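Local structure of beta-galactosidase (Bacillus circulans subsp. alkalophilus, 3TTY) at residues 154-159 with 199-204; 99-104 with 204-209; 210-213 with 217-220. The protein hydrolyses beta-galactosides to release galactose, as a trimeric glycoside hydrolase with a TIM-barrel domain that binds the sugar. All coordinates share one frame; numbering follows the deposited sequence.

Interaction 1 of 3, residues 154-159 with 199-204; sequences YCYCDN and APNALS. With ZN (zinc ion), chain G.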
loop_
_atom_site.group_PDB
_atom_site.type_symbol
_atom_site.label_atom_id
_atom_site.label_comp_id
_atom_site.label_asym_id
_atom_site.label_seq_id
_atom_site.Cartn_x
_atom_site.Cartn_y
_atom_site.Cartn_z
ATOM N N TYR A 154 18.360 -7.166 -7.329
ATOM C CA TYR A 154 18.287 -8.341 -8.185
ATOM C C TYR A 154 17.870 -7.952 -9.587
ATOM O O TYR A 154 17.240 -6.914 -9.786
ATOM C CB TYR A 154 17.289 -9.350 -7.636
ATOM C CG TYR A 154 17.698 -9.946 -6.333
ATOM C CD1 TYR A 154 19.034 -10.122 -6.020
ATOM C CD2 TYR A 154 16.748 -10.328 -5.399
ATOM C CE1 TYR A 154 19.412 -10.670 -4.817
ATOM C CE2 TYR A 154 17.119 -10.873 -4.191
ATOM C CZ TYR A 154 18.456 -11.038 -3.904
ATOM O OH TYR A 154 18.834 -11.588 -2.694
ATOM N N CYS A 155 18.245 -8.787 -10.554
ATOM C CA CYS A 155 17.857 -8.609 -11.939
ATOM C C CYS A 155 17.132 -9.872 -12.405
ATOM O O CYS A 155 17.448 -10.976 -11.958
ATOM C CB CYS A 155 19.082 -8.363 -12.806
ATOM S SG CYS A 155 18.695 -8.122 -14.567
ATOM N N TYR A 156 16.165 -9.696 -13.304
ATOM C CA TYR A 156 15.343 -10.792 -13.800
ATOM C C TYR A 156 15.302 -10.800 -15.315
ATOM O O TYR A 156 14.344 -11.298 -15.898
ATOM C CB TYR A 156 13.927 -10.681 -13.235
ATOM C CG TYR A 156 13.898 -10.653 -11.718
ATOM C CD1 TYR A 156 13.830 -11.837 -10.982
ATOM C CD2 TYR A 156 13.956 -9.444 -11.019
ATOM C CE1 TYR A 156 13.801 -11.822 -9.604
ATOM C CE2 TYR A 156 13.926 -9.415 -9.633
ATOM C CZ TYR A 156 13.851 -10.608 -8.934
ATOM O OH TYR A 156 13.833 -10.595 -7.572
ATOM N N CYS A 157 16.342 -10.257 -15.953
ATOM C CA CYS A 157 16.374 -10.163 -17.419
ATOM C C CYS A 157 16.638 -11.528 -18.081
ATOM O O CYS A 157 16.891 -12.530 -17.415
ATOM C CB CYS A 157 17.422 -9.134 -17.889
ATOM S SG CYS A 157 19.160 -9.740 -17.892
ATOM N N ASP A 158 16.580 -11.559 -19.400
ATOM C CA ASP A 158 16.876 -12.777 -20.145
ATOM C C ASP A 158 18.247 -13.400 -19.886
ATOM O O ASP A 158 18.376 -14.622 -19.799
ATOM C CB ASP A 158 16.734 -12.513 -21.629
ATOM C CG ASP A 158 15.647 -13.324 -22.229
ATOM O OD1 ASP A 158 14.473 -12.896 -22.105
ATOM O OD2 ASP A 158 15.968 -14.408 -22.777
ATOM N N ASN A 159 19.273 -12.563 -19.787
ATOM C CA ASN A 159 20.617 -13.055 -19.536
ATOM C C ASN A 159 20.765 -13.684 -18.157
ATOM O O ASN A 159 21.419 -14.723 -18.003
ATOM C CB ASN A 159 21.650 -11.949 -19.790
ATOM C CG ASN A 159 21.775 -11.621 -21.270
ATOM O OD1 ASN A 159 21.505 -12.472 -22.122
ATOM N ND2 ASN A 159 22.158 -10.396 -21.586
ATOM N N ALA A 199 12.983 -17.383 -14.042
ATOM C CA ALA A 199 13.344 -16.631 -12.844
ATOM C C ALA A 199 12.078 -16.370 -12.050
ATOM O O ALA A 199 11.030 -16.122 -12.630
ATOM C CB ALA A 199 14.008 -15.321 -13.224
ATOM N N PRO A 200 12.170 -16.430 -10.715
ATOM C CA PRO A 200 11.007 -16.185 -9.871
ATOM C C PRO A 200 10.823 -14.703 -9.563
ATOM O O PRO A 200 11.605 -14.125 -8.828
ATOM C CB PRO A 200 11.349 -16.951 -8.583
ATOM C CG PRO A 200 12.862 -16.907 -8.507
ATOM C CD PRO A 200 13.372 -16.784 -9.928
ATOM N N ASN A 201 9.798 -14.093 -10.140
ATOM C CA ASN A 201 9.407 -12.733 -9.779
ATOM C C ASN A 201 7.897 -12.611 -9.931
ATOM O O ASN A 201 7.200 -13.616 -9.902
ATOM C CB ASN A 201 10.177 -11.680 -10.597
ATOM C CG ASN A 201 9.896 -11.768 -12.084
ATOM O OD1 ASN A 201 9.018 -12.505 -12.518
ATOM N ND2 ASN A 201 10.632 -10.990 -12.873
ATOM N N ALA A 202 7.390 -11.401 -10.088
ATOM C CA ALA A 202 5.941 -11.203 -10.118
ATOM C C ALA A 202 5.246 -11.864 -11.316
ATOM O O ALA A 202 4.032 -12.033 -11.310
ATOM C CB ALA A 202 5.592 -9.704 -10.047
ATOM N N LEU A 203 6.008 -12.229 -12.344
ATOM C CA LEU A 203 5.426 -12.871 -13.514
ATOM C C LEU A 203 5.275 -14.382 -13.302
ATOM O O LEU A 203 4.587 -15.041 -14.066
ATOM C CB LEU A 203 6.269 -12.612 -14.773
ATOM C CG LEU A 203 6.516 -11.160 -15.222
ATOM C CD1 LEU A 203 7.376 -11.077 -16.507
ATOM C CD2 LEU A 203 5.203 -10.402 -15.411
ATOM N N SER A 204 5.914 -14.925 -12.264
ATOM C CA SER A 204 6.043 -16.374 -12.150
ATOM C C SER A 204 5.637 -16.948 -10.789
ATOM O O SER A 204 4.466 -17.195 -10.577
ATOM C CB SER A 204 7.453 -16.824 -12.564
ATOM O OG SER A 204 8.448 -16.113 -11.843
HETATM ZN ZN ZN G . 20.257 -9.562 -15.634
HETATM O O HOH W 1 11.207 -11.105 -15.857
HETATM O O HOH W 2 12.712 -12.710 -6.751
#

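Interaction 2 of 3, residues 99-104 with 204-209; sequences VDYEGR and SEEWSG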
loop_
_atom_site.group_PDB
_atom_site.type_symbol
_atom_site.label_atom_id
_atom_site.label_comp_id
_atom_site.label_asym_id
_atom_site.label_seq_id
_atom_site.Cartn_x
_atom_site.Cartn_y
_atom_site.Cartn_z
ATOM N N VAL A 99 16.121 -5.835 -15.608
ATOM C CA VAL A 99 14.691 -6.039 -15.660
ATOM C C VAL A 99 14.245 -6.250 -14.212
ATOM O O VAL A 99 14.857 -7.026 -13.460
ATOM C CB VAL A 99 14.343 -7.224 -16.564
ATOM C CG1 VAL A 99 12.925 -7.719 -16.306
ATOM C CG2 VAL A 99 14.503 -6.804 -18.006
ATOM N N ASP A 100 13.221 -5.513 -13.791
ATOM C CA ASP A 100 12.883 -5.529 -12.381
ATOM C C ASP A 100 11.949 -6.668 -11.977
ATOM O O ASP A 100 11.505 -7.474 -12.797
ATOM C CB ASP A 100 12.359 -4.165 -11.907
ATOM C CG ASP A 100 11.055 -3.764 -12.575
ATOM O OD1 ASP A 100 10.230 -4.652 -12.881
ATOM O OD2 ASP A 100 10.855 -2.546 -12.787
ATOM N N TYR A 101 11.676 -6.717 -10.687
ATOM C CA TYR A 101 10.814 -7.712 -10.082
ATOM C C TYR A 101 9.423 -7.727 -10.726
ATOM O O TYR A 101 8.742 -8.746 -10.708
ATOM C CB TYR A 101 10.747 -7.432 -8.576
ATOM C CG TYR A 101 9.865 -8.361 -7.771
ATOM C CD1 TYR A 101 10.355 -9.565 -7.280
ATOM C CD2 TYR A 101 8.550 -8.015 -7.476
ATOM C CE1 TYR A 101 9.551 -10.405 -6.522
ATOM C CE2 TYR A 101 7.743 -8.844 -6.728
ATOM C CZ TYR A 101 8.244 -10.039 -6.253
ATOM O OH TYR A 101 7.439 -10.855 -5.493
ATOM N N GLU A 102 9.016 -6.613 -11.331
ATOM C CA GLU A 102 7.710 -6.563 -11.969
ATOM C C GLU A 102 7.787 -6.952 -13.443
ATOM O O GLU A 102 6.785 -6.905 -14.144
ATOM C CB GLU A 102 7.061 -5.176 -11.818
ATOM C CG GLU A 102 7.101 -4.584 -10.399
ATOM C CD GLU A 102 6.155 -5.275 -9.425
ATOM O OE1 GLU A 102 5.230 -5.995 -9.870
ATOM O OE2 GLU A 102 6.343 -5.101 -8.202
ATOM N N GLY A 103 8.976 -7.335 -13.906
ATOM C CA GLY A 103 9.177 -7.775 -15.284
ATOM C C GLY A 103 9.540 -6.658 -16.261
ATOM O O GLY A 103 9.687 -6.888 -17.471
ATOM N N ARG A 104 9.693 -5.445 -15.744
ATOM C CA ARG A 104 9.903 -4.284 -16.604
ATOM C C ARG A 104 11.364 -4.073 -16.953
ATOM O O ARG A 104 12.221 -4.096 -16.077
ATOM C CB ARG A 104 9.382 -3.025 -15.913
ATOM C CG ARG A 104 7.894 -3.029 -15.669
ATOM C CD ARG A 104 7.474 -1.768 -14.913
ATOM N NE ARG A 104 8.075 -1.703 -13.586
ATOM C CZ ARG A 104 7.592 -0.968 -12.594
ATOM N NH1 ARG A 104 6.498 -0.236 -12.782
ATOM N NH2 ARG A 104 8.193 -0.968 -11.417
ATOM N N SER A 204 5.914 -14.925 -12.264
ATOM C CA SER A 204 6.043 -16.374 -12.150
ATOM C C SER A 204 5.637 -16.948 -10.789
ATOM O O SER A 204 4.466 -17.195 -10.577
ATOM C CB SER A 204 7.453 -16.824 -12.564
ATOM O OG SER A 204 8.448 -16.113 -11.843
ATOM N N GLU A 205 6.590 -17.150 -9.873
ATOM C CA GLU A 205 6.292 -17.784 -8.587
ATOM C C GLU A 205 6.100 -16.824 -7.413
ATOM O O GLU A 205 5.683 -17.240 -6.336
ATOM C CB GLU A 205 7.403 -18.764 -8.200
ATOM C CG GLU A 205 7.650 -19.889 -9.177
ATOM C CD GLU A 205 6.497 -20.892 -9.259
ATOM O OE1 GLU A 205 6.662 -21.903 -9.966
ATOM O OE2 GLU A 205 5.435 -20.668 -8.633
ATOM N N GLU A 206 6.431 -15.554 -7.597
ATOM C CA GLU A 206 6.526 -14.652 -6.448
ATOM C C GLU A 206 5.523 -13.523 -6.509
ATOM O O GLU A 206 5.009 -13.195 -7.575
ATOM C CB GLU A 206 7.945 -14.086 -6.298
ATOM C CG GLU A 206 8.951 -15.160 -5.883
ATOM C CD GLU A 206 10.334 -14.618 -5.539
ATOM O OE1 GLU A 206 11.268 -15.440 -5.425
ATOM O OE2 GLU A 206 10.493 -13.384 -5.379
ATOM N N TRP A 207 5.230 -12.951 -5.351
ATOM C CA TRP A 207 4.403 -11.759 -5.307
ATOM C C TRP A 207 4.663 -10.998 -4.024
ATOM O O TRP A 207 5.207 -11.544 -3.061
ATOM C CB TRP A 207 2.919 -12.101 -5.443
ATOM C CG TRP A 207 2.325 -12.880 -4.270
ATOM C CD1 TRP A 207 1.567 -12.374 -3.245
ATOM C CD2 TRP A 207 2.420 -14.300 -4.031
ATOM N NE1 TRP A 207 1.183 -13.387 -2.394
ATOM C CE2 TRP A 207 1.688 -14.576 -2.854
ATOM C CE3 TRP A 207 3.048 -15.357 -4.700
ATOM C CZ2 TRP A 207 1.579 -15.863 -2.321
ATOM C CZ3 TRP A 207 2.933 -16.644 -4.173
ATOM C CH2 TRP A 207 2.200 -16.883 -2.995
ATOM N N SER A 208 4.284 -9.725 -4.034
ATOM C CA SER A 208 4.358 -8.876 -2.846
ATOM C C SER A 208 5.752 -8.809 -2.266
ATOM O O SER A 208 5.913 -8.598 -1.066
ATOM C CB SER A 208 3.379 -9.357 -1.772
ATOM O OG SER A 208 2.038 -9.202 -2.216
ATOM N N GLY A 209 6.755 -8.999 -3.118
ATOM C CA GLY A 209 8.140 -8.760 -2.735
ATOM C C GLY A 209 8.814 -9.853 -1.922
ATOM O O GLY A 209 10.038 -10.013 -2.006
#

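Interaction 3 of 3, residues 210-213 with 217-220; sequences NRTN and ISLD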
loop_
_atom_site.group_PDB
_atom_site.type_symbol
_atom_site.label_atom_id
_atom_site.label_comp_id
_atom_site.label_asym_id
_atom_site.label_seq_id
_atom_site.Cartn_x
_atom_site.Cartn_y
_atom_site.Cartn_z
ATOM N N ASN A 210 8.038 -10.602 -1.136
ATOM C CA ASN A 210 8.608 -11.628 -0.259
ATOM C C ASN A 210 7.814 -12.932 -0.175
ATOM O O ASN A 210 8.102 -13.782 0.665
ATOM C CB ASN A 210 8.827 -11.075 1.157
ATOM C CG ASN A 210 7.539 -10.537 1.804
ATOM O OD1 ASN A 210 7.600 -9.680 2.688
ATOM N ND2 ASN A 210 6.382 -11.031 1.368
ATOM N N ARG A 211 6.810 -13.090 -1.030
ATOM C CA ARG A 211 5.988 -14.298 -1.011
ATOM C C ARG A 211 6.328 -15.166 -2.220
ATOM O O ARG A 211 6.705 -14.643 -3.270
ATOM C CB ARG A 211 4.499 -13.932 -1.030
ATOM C CG ARG A 211 3.736 -14.205 0.263
ATOM C CD ARG A 211 4.205 -13.349 1.415
ATOM N NE ARG A 211 5.528 -13.748 1.885
ATOM C CZ ARG A 211 5.749 -14.705 2.782
ATOM N NH1 ARG A 211 4.728 -15.377 3.307
ATOM N NH2 ARG A 211 6.991 -15.001 3.147
ATOM N N THR A 212 6.185 -16.483 -2.081
ATOM C CA THR A 212 6.503 -17.388 -3.179
ATOM C C THR A 212 5.737 -18.703 -3.079
ATOM O O THR A 212 5.419 -19.159 -1.988
ATOM C CB THR A 212 8.015 -17.706 -3.228
ATOM O OG1 THR A 212 8.347 -18.303 -4.489
ATOM C CG2 THR A 212 8.399 -18.654 -2.095
ATOM N N ASN A 213 5.449 -19.300 -4.232
ATOM C CA ASN A 213 4.832 -20.618 -4.305
ATOM C C ASN A 213 5.869 -21.738 -4.184
ATOM O O ASN A 213 5.554 -22.849 -3.759
ATOM C CB ASN A 213 4.112 -20.770 -5.637
ATOM C CG ASN A 213 2.940 -19.831 -5.775
ATOM O OD1 ASN A 213 2.142 -19.679 -4.860
ATOM N ND2 ASN A 213 2.838 -19.189 -6.919
ATOM N N ILE A 217 13.071 -22.559 -5.509
ATOM C CA ILE A 217 13.449 -21.740 -6.650
ATOM C C ILE A 217 13.866 -20.327 -6.197
ATOM O O ILE A 217 14.914 -19.822 -6.578
ATOM C CB ILE A 217 12.283 -21.666 -7.651
ATOM C CG1 ILE A 217 11.883 -23.078 -8.084
ATOM C CG2 ILE A 217 12.653 -20.820 -8.855
ATOM C CD1 ILE A 217 10.760 -23.117 -9.114
ATOM N N SER A 218 13.035 -19.705 -5.369
ATOM C CA SER A 218 13.301 -18.365 -4.868
ATOM C C SER A 218 14.618 -18.314 -4.107
ATOM O O SER A 218 15.403 -17.379 -4.258
ATOM C CB SER A 218 12.160 -17.928 -3.962
ATOM O OG SER A 218 10.961 -17.799 -4.704
ATOM N N LEU A 219 14.854 -19.332 -3.291
ATOM C CA LEU A 219 16.073 -19.423 -2.502
ATOM C C LEU A 219 17.306 -19.503 -3.400
ATOM O O LEU A 219 18.247 -18.738 -3.225
ATOM C CB LEU A 219 16.008 -20.637 -1.574
ATOM C CG LEU A 219 17.191 -20.909 -0.642
ATOM C CD1 LEU A 219 17.566 -19.661 0.125
ATOM C CD2 LEU A 219 16.867 -22.072 0.318
ATOM N N ASP A 220 17.289 -20.433 -4.357
ATOM C CA ASP A 220 18.370 -20.573 -5.330
ATOM C C ASP A 220 18.601 -19.348 -6.187
ATOM O O ASP A 220 19.728 -19.067 -6.560
ATOM C CB ASP A 220 18.158 -21.787 -6.246
ATOM C CG ASP A 220 18.516 -23.096 -5.565
ATOM O OD1 ASP A 220 18.184 -24.164 -6.121
ATOM O OD2 ASP A 220 19.102 -23.053 -4.458
#

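Interaction 1 of 3, residues 154-159 with 199-204
Asn201 lies over one face of the Tyr156 ring. Its CB is 3.9 Å from the centroid of that ring, 19° off the normal, which is a CH-pi contact. The two side chains run past each other in opposite directions, with ring and amide planes 45° apart. With CG of Asn201 between the backbone N and the carbonyl carbon (chi1 63°), the amide lies beside the ring, and ND2 is 3.3 Å from Tyr156 CB. Ala199 CB comes to the ring edge, 4.1 Å from CD1 of Tyr156. Tyr156 is flanked in sequence by Cys155 and Cys157, whose SG atoms bind zinc at 2.4 and 2.5 Å. Cys115 and Cys160 complete this four-cysteine zinc site, and Cys157 is also the N-cap of helix 158-172. Loop 199-204 packs on the loop that carries two of the zinc ligands. Two waters bridge the segments. Water 2 accepts from Tyr156 OH at 2.5 Å and donates to Pro200 O at 2.7 Å. Water 1 joins Tyr156 O to Asn201 ND2. OD1 of Asn201 turns to its own loop and accepts from Leu203 N at 3.0 Å, forming an Asx turn.

Interaction 2 of 3, residues 99-104 with 204-209
The hydroxyl OH of Tyr101 sits among three backbone nitrogens of 204-209. It accepts one hydrogen bond, from Gly209 N at 3.1 Å, and this bond is bent, with an N-H...O angle of 136°. Trp207 N is as near, 3.0 Å from Tyr101 OH, but its angle is too poor for a bond. With CG anti to the backbone N (chi1 179°), the Tyr101 ring carries OH across to the backbone of 207-209. Glu206 crosses the tyrosine at about a right angle. Its OE2 lies in the ring plane at the edge, 3.3 Å from Tyr101 CE1. The other carboxylate oxygen, OE1, is hydrogen-bonded to Ser218 OG and salt-bridged to Arg222. A phenylalanine in place of Tyr101 would probably leave Gly209 N without this acceptor and the 206-209 backbone without its polar tie to 99-104. Asp100 braces the turn that carries Tyr101. OD1 of Asp100 accepts from Glu102 N at 2.8 Å and from Arg104 N at 3.0 Å, on opposite faces of the carboxylate. The first of these makes an Asx turn. OD2 of Asp100 uses its syn lone pair for a salt bridge with Arg104 NE at 3.0 Å. Arg104 also pairs with Glu102 of the third subunit, while Glu102 pairs with Arg104 of the second. Trp207 packs on Trp315 of the second subunit, a residue of its galactose pocket. The contact joins two excursions of the TIM barrel: a type I beta turn, 100-103, in the loop after helix 87-92, between the third and fourth barrel strands, and a beta hairpin in the long connection between its fourth and fifth strands.

Interaction 3 of 3, residues 210-213 with 217-220
Thr212 carries the meeting with Ser218, and each atom of its side chain from CB outward lies near the serine hydroxyl. CB is 3.3 Å from Ser218 OG. The methyl CG2 is a little farther, 3.8 Å from Ser218 OG. OG1 makes the closest approach, 2.7 Å from Ser218 OG, consistent with a hydrogen bond between the two hydroxyls. OG1 also has a weak hydrogen bond with Glu205 O. The Thr212 hydroxyl is anti to the backbone N (chi1 -165°), and this turns it across to the helix. Ser218 answers from its own side. Its OG is anti to the carbonyl carbon (chi1 -65°) and meets both Thr212 and the carboxylate oxygen Glu206 OE1. The motif is a beta hairpin followed, after two residues, by a helix. Strand 211-212 is the second strand of the hairpin, antiparallel to 206-207, and the Thr212 side chain also touches Glu206 on that neighbouring strand. Only three residues separate 210-213 from 217-220, and Ser218 lies in the first turn of helix 215-243, between the fourth and fifth strands of the TIM barrel. Both touching residues are buried. The main polar partner of Ser218 OG is Glu206 OE1, and OG1 of Thr212 lies close beside the serine hydroxyl. Arg211 points the other way. Its NH2 donates to Asn210 O at 3.0 Å, from above the carbonyl plane, and also to Ser414 O.

From the N terminus, 99-104 comes first, in the loop after helix 87-92, between the third and fourth barrel strands. A run of 99 residues separates it from its partner 204-209, so interaction 2 closes the longest loop. Interaction 1 is nested inside that loop, joining the zinc-binding loop at the start of helix 158-172 to 199-204. The two share Ser204 and touch directly: Tyr156 N is probably hydrogen-bonded to Val99 O, and Ala202 N to Tyr101 O. Interaction 3 follows in series and closes only a short link, from hairpin strand 211-212 to helix 215-243. Strands 206-207 and 211-212 pair, which ties interactions 2 and 3 together. All three touch the second subunit.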